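Local structure of esterase D (Cellvibrio japonicus, 2W87) at residues 57-68 against 85-96. The protein binds glucuronic acid through its family 35 carbohydrate-binding module, part of a larger secreted enzyme that probably cleaves feruloyl esters during plant cell wall degradation. Residues are numbered along the deposited sequence; the frame is centred on the assembly and turned at random.
With GCU (alpha-D-glucopyranuronic acid), chain E.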
loop_
_atom_site.group_PDB
_atom_site.type_symbol
_atom_site.label_atom_id
_atom_site.label_comp_id
_atom_site.label_asym_id
_atom_site.label_seq_id
_atom_site.Cartn_x
_atom_site.Cartn_y
_atom_site.Cartn_z
ATOM N N ILE A 57 5.490 3.333 -0.296
ATOM C CA ILE A 57 4.151 3.479 -0.861
ATOM C C ILE A 57 4.073 4.767 -1.639
ATOM O O ILE A 57 4.312 5.837 -1.078
ATOM C CB ILE A 57 3.118 3.537 0.288
ATOM C CG1 ILE A 57 3.150 2.234 1.088
ATOM C CG2 ILE A 57 1.702 3.831 -0.242
ATOM C CD1 ILE A 57 2.330 2.321 2.365
ATOM N N ARG A 58 3.771 4.677 -2.928
ATOM C CA ARG A 58 3.628 5.862 -3.769
ATOM C C ARG A 58 2.143 6.220 -3.864
ATOM O O ARG A 58 1.304 5.358 -4.139
ATOM C CB ARG A 58 4.209 5.609 -5.153
ATOM C CG ARG A 58 4.343 6.865 -5.979
ATOM C CD ARG A 58 5.244 6.650 -7.163
ATOM N NE ARG A 58 5.502 7.897 -7.895
ATOM C CZ ARG A 58 4.828 8.293 -8.965
ATOM N NH1 ARG A 58 3.848 7.552 -9.467
ATOM N NH2 ARG A 58 5.146 9.446 -9.538
ATOM N N TYR A 59 1.818 7.481 -3.627
ATOM C CA TYR A 59 0.417 7.864 -3.442
ATOM C C TYR A 59 0.162 9.307 -3.865
ATOM O O TYR A 59 1.090 10.116 -3.954
ATOM C CB TYR A 59 -0.011 7.678 -1.991
ATOM C CG TYR A 59 0.586 8.693 -1.063
ATOM C CD1 TYR A 59 -0.124 9.844 -0.691
ATOM C CD2 TYR A 59 1.878 8.551 -0.596
ATOM C CE1 TYR A 59 0.461 10.810 0.142
ATOM C CE2 TYR A 59 2.459 9.515 0.246
ATOM C CZ TYR A 59 1.733 10.629 0.611
ATOM O OH TYR A 59 2.319 11.599 1.430
ATOM N N ALA A 60 -1.113 9.619 -4.090
ATOM C CA ALA A 60 -1.559 10.983 -4.361
ATOM C C ALA A 60 -2.703 11.285 -3.422
ATOM O O ALA A 60 -3.579 10.464 -3.260
ATOM C CB ALA A 60 -2.025 11.120 -5.798
ATOM N N ASN A 61 -2.705 12.466 -2.826
ATOM C CA ASN A 61 -3.750 12.871 -1.905
ATOM C C ASN A 61 -4.111 14.308 -2.237
ATOM O O ASN A 61 -3.452 15.221 -1.778
ATOM C CB ASN A 61 -3.272 12.746 -0.460
ATOM C CG ASN A 61 -4.318 13.147 0.549
ATOM O OD1 ASN A 61 -5.405 13.607 0.194
ATOM N ND2 ASN A 61 -3.989 12.983 1.830
ATOM N N GLY A 62 -5.152 14.480 -3.048
ATOM C CA GLY A 62 -5.633 15.799 -3.469
ATOM C C GLY A 62 -6.708 16.331 -2.534
ATOM O O GLY A 62 -7.364 17.330 -2.834
ATOM N N GLY A 63 -6.904 15.653 -1.408
ATOM C CA GLY A 63 -7.853 16.106 -0.403
ATOM C C GLY A 63 -7.203 17.166 0.447
ATOM O O GLY A 63 -6.066 17.546 0.186
ATOM N N THR A 64 -7.921 17.629 1.465
ATOM C CA THR A 64 -7.467 18.727 2.307
ATOM C C THR A 64 -6.821 18.306 3.616
ATOM O O THR A 64 -6.332 19.177 4.350
ATOM C CB THR A 64 -8.644 19.676 2.693
ATOM N N ALA A 65 -6.813 17.008 3.909
ATOM C CA ALA A 65 -6.358 16.487 5.186
ATOM C C ALA A 65 -5.494 15.240 4.964
ATOM O O ALA A 65 -5.581 14.591 3.916
ATOM C CB ALA A 65 -7.564 16.151 6.071
ATOM N N ASN A 66 -4.653 14.918 5.939
ATOM C CA ASN A 66 -3.992 13.608 5.964
ATOM C C ASN A 66 -5.049 12.529 5.863
ATOM O O ASN A 66 -6.157 12.683 6.384
ATOM C CB ASN A 66 -3.250 13.390 7.278
ATOM C CG ASN A 66 -1.863 13.994 7.288
ATOM O OD1 ASN A 66 -1.667 15.154 6.920
ATOM N ND2 ASN A 66 -0.895 13.210 7.754
ATOM N N ARG A 67 -4.680 11.436 5.195
ATOM C CA ARG A 67 -5.498 10.246 5.133
ATOM C C ARG A 67 -4.605 9.076 5.586
ATOM O O ARG A 67 -4.298 8.154 4.807
ATOM C CB ARG A 67 -5.982 10.059 3.723
ATOM C CG ARG A 67 -6.949 11.093 3.283
ATOM C CD ARG A 67 -7.505 10.717 1.947
ATOM N NE ARG A 67 -8.416 11.731 1.435
ATOM C CZ ARG A 67 -9.221 11.536 0.396
ATOM N NH1 ARG A 67 -9.238 10.371 -0.234
ATOM N NH2 ARG A 67 -10.036 12.508 -0.005
ATOM N N ASN A 68 -4.174 9.131 6.843
ATOM C CA ASN A 68 -3.235 8.142 7.369
ATOM C C ASN A 68 -3.827 6.750 7.266
ATOM O O ASN A 68 -5.055 6.577 7.224
ATOM C CB ASN A 68 -2.875 8.435 8.816
ATOM C CG ASN A 68 -2.030 9.659 8.969
ATOM O OD1 ASN A 68 -1.687 10.336 7.991
ATOM N ND2 ASN A 68 -1.667 9.961 10.205
ATOM N N LEU A 85 0.160 9.839 5.668
ATOM C CA LEU A 85 -0.169 10.123 4.274
ATOM C C LEU A 85 -0.764 11.540 4.146
ATOM O O LEU A 85 -1.960 11.726 3.948
ATOM C CB LEU A 85 -1.130 9.049 3.771
ATOM C CG LEU A 85 -0.553 7.616 3.735
ATOM C CD1 LEU A 85 -1.662 6.563 3.452
ATOM C CD2 LEU A 85 0.555 7.483 2.711
ATOM N N PRO A 86 0.095 12.553 4.230
ATOM C CA PRO A 86 -0.325 13.939 4.106
ATOM C C PRO A 86 -0.780 14.307 2.711
ATOM O O PRO A 86 -0.600 13.556 1.766
ATOM C CB PRO A 86 0.934 14.735 4.532
ATOM C CG PRO A 86 2.062 13.800 4.280
ATOM C CD PRO A 86 1.539 12.419 4.480
ATOM N N THR A 87 -1.411 15.464 2.576
ATOM C CA THR A 87 -1.826 15.900 1.253
ATOM C C THR A 87 -0.606 16.036 0.342
ATOM O O THR A 87 0.494 16.349 0.806
ATOM C CB THR A 87 -2.584 17.218 1.305
ATOM O OG1 THR A 87 -2.858 17.638 -0.036
ATOM C CG2 THR A 87 -1.773 18.284 2.032
ATOM N N THR A 88 -0.802 15.777 -0.950
ATOM C CA THR A 88 0.238 15.992 -1.966
ATOM C C THR A 88 -0.038 17.241 -2.797
ATOM O O THR A 88 0.794 17.632 -3.623
ATOM C CB THR A 88 0.344 14.800 -2.925
ATOM O OG1 THR A 88 -0.901 14.633 -3.615
ATOM C CG2 THR A 88 0.679 13.522 -2.161
ATOM N N GLY A 89 -1.209 17.846 -2.597
ATOM C CA GLY A 89 -1.572 19.088 -3.270
ATOM C C GLY A 89 -2.446 18.948 -4.508
ATOM O O GLY A 89 -2.987 19.942 -4.999
ATOM N N ALA A 90 -2.582 17.728 -5.035
ATOM C CA ALA A 90 -3.390 17.468 -6.203
ATOM C C ALA A 90 -3.458 15.964 -6.425
ATOM O O ALA A 90 -2.555 15.251 -6.024
ATOM C CB ALA A 90 -2.772 18.140 -7.437
ATOM N N TRP A 91 -4.507 15.498 -7.100
ATOM C CA TRP A 91 -4.611 14.077 -7.423
ATOM C C TRP A 91 -3.605 13.639 -8.492
ATOM O O TRP A 91 -3.422 12.446 -8.757
ATOM C CB TRP A 91 -6.041 13.704 -7.848
ATOM C CG TRP A 91 -7.010 13.891 -6.758
ATOM C CD1 TRP A 91 -7.984 14.852 -6.660
ATOM C CD2 TRP A 91 -7.086 13.123 -5.544
ATOM N NE1 TRP A 91 -8.667 14.709 -5.485
ATOM C CE2 TRP A 91 -8.143 13.658 -4.779
ATOM C CE3 TRP A 91 -6.385 12.028 -5.047
ATOM C CZ2 TRP A 91 -8.497 13.145 -3.528
ATOM C CZ3 TRP A 91 -6.739 11.512 -3.792
ATOM C CH2 TRP A 91 -7.787 12.061 -3.051
ATOM N N THR A 92 -2.954 14.620 -9.115
ATOM C CA THR A 92 -1.939 14.353 -10.114
ATOM C C THR A 92 -0.513 14.473 -9.579
ATOM O O THR A 92 0.428 14.273 -10.328
ATOM C CB THR A 92 -2.121 15.332 -11.292
ATOM O OG1 THR A 92 -2.285 16.662 -10.790
ATOM C CG2 THR A 92 -3.371 14.945 -12.082
ATOM N N THR A 93 -0.356 14.791 -8.298
ATOM C CA THR A 93 0.948 14.920 -7.646
ATOM C C THR A 93 1.120 13.725 -6.740
ATOM O O THR A 93 0.287 13.474 -5.859
ATOM C CB THR A 93 1.086 16.219 -6.824
ATOM O OG1 THR A 93 1.075 17.326 -7.730
ATOM C CG2 THR A 93 2.387 16.218 -5.989
ATOM N N TRP A 94 2.184 12.975 -7.011
ATOM C CA TRP A 94 2.476 11.749 -6.313
ATOM C C TRP A 94 3.674 11.935 -5.422
ATOM O O TRP A 94 4.652 12.602 -5.804
ATOM C CB TRP A 94 2.726 10.628 -7.306
ATOM C CG TRP A 94 1.575 10.428 -8.236
ATOM C CD1 TRP A 94 1.307 11.126 -9.374
ATOM C CD2 TRP A 94 0.487 9.501 -8.071
ATOM N NE1 TRP A 94 0.142 10.678 -9.942
ATOM C CE2 TRP A 94 -0.386 9.685 -9.160
ATOM C CE3 TRP A 94 0.173 8.535 -7.112
ATOM C CZ2 TRP A 94 -1.557 8.949 -9.318
ATOM C CZ3 TRP A 94 -1.007 7.774 -7.279
ATOM C CH2 TRP A 94 -1.850 7.999 -8.374
ATOM N N GLN A 95 3.624 11.336 -4.248
ATOM C CA GLN A 95 4.751 11.344 -3.318
ATOM C C GLN A 95 4.907 9.912 -2.768
ATOM O O GLN A 95 4.102 9.006 -3.079
ATOM C CB GLN A 95 4.494 12.361 -2.210
ATOM C CG GLN A 95 4.325 13.762 -2.682
ATOM C CD GLN A 95 5.524 14.364 -3.390
ATOM O OE1 GLN A 95 6.633 13.838 -3.345
ATOM N NE2 GLN A 95 5.298 15.486 -4.057
ATOM N N THR A 96 5.921 9.707 -1.943
ATOM C CA THR A 96 6.070 8.434 -1.283
ATOM C C THR A 96 6.035 8.566 0.226
ATOM O O THR A 96 6.407 9.602 0.813
ATOM C CB THR A 96 7.360 7.698 -1.680
ATOM O OG1 THR A 96 8.503 8.503 -1.367
ATOM C CG2 THR A 96 7.358 7.342 -3.176
HETATM C C1 GCU E . -12.004 12.299 -6.273
HETATM C C2 GCU E . -10.779 11.802 -7.041
HETATM C C3 GCU E . -10.537 10.335 -6.699
HETATM C C4 GCU E . -10.268 10.236 -5.211
HETATM C C5 GCU E . -11.473 10.826 -4.462
HETATM C C6 GCU E . -11.275 10.827 -2.953
HETATM O O1 GCU E . -13.098 11.476 -6.677
HETATM O O2 GCU E . -11.014 11.920 -8.434
HETATM O O3 GCU E . -9.428 9.809 -7.431
HETATM O O4 GCU E . -10.090 8.861 -4.784
HETATM O O5 GCU E . -11.681 12.181 -4.859
HETATM O O6A GCU E . -10.892 9.760 -2.451
HETATM O O6B GCU E . -11.511 11.872 -2.300
HETATM O O HOH W 1 4.865 11.087 2.422
HETATM O O HOH W 2 2.531 14.352 0.673
HETATM O O HOH W 3 -1.863 17.038 4.987
#
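Y59 holds its ring between its backbone N and carbonyl carbon (chi1 72°), and L85 CD2 sits over the ring face, 3.7 Å from its centroid. The phenol OH meets P86 CD and binds two waters that reach the T96 and T87 carbonyls. W94, with CG beside the backbone N (chi1 -57°), is sandwiched: A60 CB lies 3.6 Å from its six-membered ring's centroid, while the R58 guanidinium, nearly parallel to the indole (15°), is centred over W94 CB (3.5 Å from R58 NH2), puts NH1 over the rim of the opposite face and forms a salt bridge with D124, a calcium ligand. Backbone bonds in both directions between Y59 and Q95 pair strand 51-60 with the outermost strand 95-103, antiparallel. N61 N donates to T88 OG1, whose own proton goes to T93 O; N61 O accepts from T88 N at 2.8 Å, and OD1 closes an Asx turn with G63 N. L85 O is gripped from opposite faces of its plane by R67 N, nearly straight at 3.0 Å, and the more bent N61 ND2. W91 packs one face on the G62 backbone, G62 CA 3.6 Å from the five-membered ring's centroid, and offers the other to the sugar at C4. Its edge, at CH2, rests over one face of the R67 guanidinium, which holds the glucuronate carboxylate with nearly straight bonds, NH1 to O6A and NH2 to O6B, both 2.8 Å. With H22, N32, N35 and N122, these loops at one end of the beta-sandwich form the glucuronic acid pocket of a family 35 carbohydrate-binding module.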